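Local coordinates for siroheme decarboxylase (Hydrogenobacter thermophilus, PDB 4CH7), which decarboxylates siroheme to 12,18-didecarboxysiroheme, with release of two molecules of carbon dioxide, during heme d1 biosynthesis, at residues T169-R174 with L197-E202. Residues are numbered along the deposited sequence; the frame is centred on the assembly and turned at random.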
ATOM      1  N   THR A 169       0.960  15.549  15.112  1.00 58.11           N
ATOM      2  CA  THR A 169       1.986  16.399  15.700  1.00 52.02           C
ATOM      3  C   THR A 169       3.352  15.889  15.262  1.00 58.26           C
ATOM      4  O   THR A 169       3.467  14.776  14.750  1.00 55.94           O
ATOM      5  CB  THR A 169       1.915  16.397  17.238  1.00 57.89           C
ATOM      6  OG1 THR A 169       2.297  15.109  17.742  1.00 61.83           O
ATOM      7  CG2 THR A 169       0.506  16.726  17.710  1.00 52.18           C
ATOM      8  N   GLU A 170       4.384  16.701  15.455  1.00 54.75           N
ATOM      9  CA  GLU A 170       5.735  16.303  15.076  1.00 58.86           C
ATOM     10  C   GLU A 170       6.235  15.143  15.935  1.00 55.33           C
ATOM     11  O   GLU A 170       7.125  14.402  15.523  1.00 51.73           O
ATOM     12  CB  GLU A 170       6.689  17.493  15.162  1.00 61.52           C
ATOM     13  CG  GLU A 170       6.285  18.668  14.282  1.00 62.27           C
ATOM     14  CD  GLU A 170       6.360  18.348  12.800  1.00 63.74           C
ATOM     15  OE1 GLU A 170       7.306  17.646  12.387  1.00 64.01           O
ATOM     16  OE2 GLU A 170       5.475  18.805  12.047  1.00 68.87           O
ATOM     17  N   GLU A 171       5.656  14.986  17.123  1.00 48.09           N
ATOM     18  CA  GLU A 171       5.991  13.856  17.985  1.00 54.46           C
ATOM     19  C   GLU A 171       5.416  12.562  17.416  1.00 51.22           C
ATOM     20  O   GLU A 171       6.104  11.541  17.355  1.00 52.43           O
ATOM     21  CB  GLU A 171       5.470  14.072  19.407  1.00 53.97           C
ATOM     22  CG  GLU A 171       5.822  12.937  20.362  1.00 51.25           C
ATOM     23  CD  GLU A 171       5.304  13.165  21.764  1.00 52.21           C
ATOM     24  OE1 GLU A 171       4.104  12.924  22.005  1.00 61.32           O
ATOM     25  OE2 GLU A 171       6.106  13.575  22.627  1.00 53.09           O
ATOM     26  N   GLU A 172       4.154  12.615  17.000  1.00 51.60           N
ATOM     27  CA  GLU A 172       3.495  11.466  16.390  1.00 51.69           C
ATOM     28  C   GLU A 172       4.178  11.086  15.076  1.00 55.36           C
ATOM     29  O   GLU A 172       4.236   9.909  14.719  1.00 43.14           O
ATOM     30  CB  GLU A 172       2.007  11.755  16.164  1.00 51.80           C
ATOM     31  CG  GLU A 172       1.194  11.907  17.453  1.00 49.07           C
ATOM     32  CD  GLU A 172      -0.197  12.465  17.214  1.00 56.04           C
ATOM     33  OE1 GLU A 172      -0.350  13.329  16.327  1.00 64.56           O
ATOM     34  OE2 GLU A 172      -1.138  12.045  17.921  1.00 60.49           O
ATOM     35  N   LYS A 173       4.697  12.085  14.366  1.00 47.37           N
ATOM     36  CA  LYS A 173       5.458  11.846  13.144  1.00 49.49           C
ATOM     37  C   LYS A 173       6.732  11.065  13.447  1.00 44.59           C
ATOM     38  O   LYS A 173       7.061  10.107  12.748  1.00 53.22           O
ATOM     39  CB  LYS A 173       5.811  13.165  12.457  1.00 55.20           C
ATOM     40  CG  LYS A 173       4.645  13.849  11.758  1.00 56.67           C
ATOM     41  CD  LYS A 173       5.136  15.026  10.927  1.00 56.60           C
ATOM     42  CE  LYS A 173       3.984  15.767  10.266  1.00 70.32           C
ATOM     43  NZ  LYS A 173       4.463  16.904   9.424  1.00 73.33           N
ATOM     44  N   ARG A 174       7.445  11.485  14.491  1.00 46.70           N
ATOM     45  CA  ARG A 174       8.654  10.792  14.933  1.00 46.37           C
ATOM     46  C   ARG A 174       8.330   9.369  15.384  1.00 51.49           C
ATOM     47  O   ARG A 174       9.065   8.430  15.080  1.00 44.05           O
ATOM     48  CB  ARG A 174       9.325  11.548  16.083  1.00 54.71           C
ATOM     49  CG  ARG A 174       9.908  12.901  15.707  1.00 57.14           C
ATOM     50  CD  ARG A 174      10.813  13.429  16.816  1.00 69.73           C
ATOM     51  NE  ARG A 174      10.141  13.473  18.112  1.00 72.39           N
ATOM     52  CZ  ARG A 174       9.493  14.535  18.583  1.00 67.64           C
ATOM     53  NH1 ARG A 174       9.426  15.648  17.866  1.00 71.42           N
ATOM     54  NH2 ARG A 174       8.912  14.489  19.773  1.00 73.86           N
ATOM     55  N   LEU A 197      12.778   7.861  21.747  1.00 53.35           N
ATOM     56  CA  LEU A 197      11.782   8.925  21.803  1.00 54.44           C
ATOM     57  C   LEU A 197      11.869   9.717  23.103  1.00 43.14           C
ATOM     58  O   LEU A 197      11.075  10.633  23.326  1.00 44.78           O
ATOM     59  CB  LEU A 197      10.375   8.351  21.617  1.00 42.64           C
ATOM     60  CG  LEU A 197      10.129   7.775  20.226  1.00 48.93           C
ATOM     61  CD1 LEU A 197       8.827   6.999  20.164  1.00 53.87           C
ATOM     62  CD2 LEU A 197      10.143   8.882  19.192  1.00 45.97           C
ATOM     63  N   ARG A 198      12.840   9.362  23.944  1.00 44.62           N
ATOM     64  CA  ARG A 198      13.058  10.024  25.231  1.00 48.61           C
ATOM     65  C   ARG A 198      11.824   9.964  26.126  1.00 53.09           C
ATOM     66  O   ARG A 198      11.511  10.928  26.830  1.00 42.61           O
ATOM     67  CB  ARG A 198      13.484  11.480  25.025  1.00 43.03           C
ATOM     68  CG  ARG A 198      14.723  11.654  24.157  1.00 54.77           C
ATOM     69  CD  ARG A 198      15.971  11.148  24.863  1.00 57.09           C
ATOM     70  NE  ARG A 198      17.184  11.574  24.171  1.00 77.19           N
ATOM     71  CZ  ARG A 198      17.870  10.816  23.323  1.00 87.95           C
ATOM     72  NH1 ARG A 198      17.475   9.577  23.066  1.00 76.37           N
ATOM     73  NH2 ARG A 198      18.960  11.294  22.735  1.00 89.90           N
HETATM   74  N   MSE A 199      11.123   8.835  26.093  1.00 45.60           N
HETATM   75  CA  MSE A 199       9.945   8.645  26.927  1.00 40.41           C
HETATM   76  C   MSE A 199       9.911   7.230  27.490  1.00 40.38           C
HETATM   77  O   MSE A 199      10.714   6.379  27.103  1.00 44.33           O
HETATM   78  CB  MSE A 199       8.664   8.957  26.140  1.00 52.92           C
HETATM   79  CG  MSE A 199       8.430   8.083  24.911  1.00 39.88           C
HETATM   80 SE   MSE A 199       6.709   8.403  24.049  1.00 52.01          SE
HETATM   81  CE  MSE A 199       7.191   9.878  22.899  1.00 64.03           C
ATOM     82  N   SER A 200       8.990   6.985  28.416  1.00 35.65           N
ATOM     83  CA  SER A 200       8.819   5.652  28.973  1.00 42.65           C
ATOM     84  C   SER A 200       8.070   4.775  27.977  1.00 43.93           C
ATOM     85  O   SER A 200       7.486   5.278  27.013  1.00 38.66           O
ATOM     86  CB  SER A 200       8.050   5.716  30.290  1.00 41.06           C
ATOM     87  OG  SER A 200       6.691   6.050  30.074  1.00 40.89           O
ATOM     88  N   GLU A 201       8.109   3.463  28.196  1.00 40.70           N
ATOM     89  CA  GLU A 201       7.325   2.534  27.392  1.00 35.16           C
ATOM     90  C   GLU A 201       5.848   2.840  27.583  1.00 34.92           C
ATOM     91  O   GLU A 201       5.067   2.806  26.634  1.00 40.08           O
ATOM     92  CB  GLU A 201       7.591   1.091  27.821  1.00 45.20           C
ATOM     93  CG  GLU A 201       8.941   0.525  27.420  1.00 38.71           C
ATOM     94  CD  GLU A 201       9.239  -0.784  28.120  1.00 45.50           C
ATOM     95  OE1 GLU A 201       9.612  -0.742  29.308  1.00 43.70           O
ATOM     96  OE2 GLU A 201       9.098  -1.851  27.486  1.00 41.60           O
ATOM     97  N   GLU A 202       5.480   3.130  28.828  1.00 37.91           N
ATOM     98  CA  GLU A 202       4.098   3.417  29.187  1.00 39.02           C
ATOM     99  C   GLU A 202       3.573   4.618  28.407  1.00 47.13           C
ATOM    100  O   GLU A 202       2.434   4.612  27.938  1.00 47.21           O
ATOM    101  CB  GLU A 202       3.983   3.672  30.693  1.00 42.44           C
ATOM    102  CG  GLU A 202       2.550   3.795  31.199  1.00 47.41           C
ATOM    103  CD  GLU A 202       2.474   4.111  32.678  1.00 51.05           C
ATOM    104  OE1 GLU A 202       2.665   3.191  33.497  1.00 52.28           O
ATOM    105  OE2 GLU A 202       2.221   5.284  33.020  1.00 56.07           O
TER
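The methyl of Met199, a selenomethionine, sits over one face of the Glu171 carboxylate, with CE 4.0 Å from Glu171 CD and 3.9 Å from Glu171 OE2. The second flat group here, the Arg174 guanidinium, has the CA of Glu171 on one of its faces, offset toward the rim. A bend at chi3 (-54°) is what turns the arginine head back over the preceding turn of its own helix. Met199 and Glu171 reach for each other from opposite directions: the glutamate goes out nearly straight, CG anti to the backbone N (chi1 -179°), while the selenomethionine kinks at its last torsion to present the methyl. This is a van der Waals touch. The charge of Glu171 is answered by Lys207, whose NZ makes a salt bridge to OE1, and the Met199 side chain also rests on Lys207 and Leu204.

All of this belongs to the second helix-turn-helix domain of the chain. Helix 170-179 is its first helix, and 197-200 is the short turn linking helix 191-196 to helix 201-213. Arg198, with positive phi, closes the earlier helix in a Schellman motif, and Ser200 starts the next one as N-cap, its OG accepting from Glu203 N.

Nearby, Leu197 brings CD2 to 4.2 Å from Arg174 CB, so the arginine takes part through the foot of its chain. The same leucine packs on Ile175 and Ile178 of the first helix and on Leu204 of the third. The start of helix 170-179 is fixed by a capping box: Glu172 N donates to Thr169 OG1 (3.2 Å), and Thr169 N returns a bond to Glu172 OE1 (2.8 Å), arriving on the anti side, 21° out of the carboxylate plane, while Glu172 OE2 pairs with Arg214.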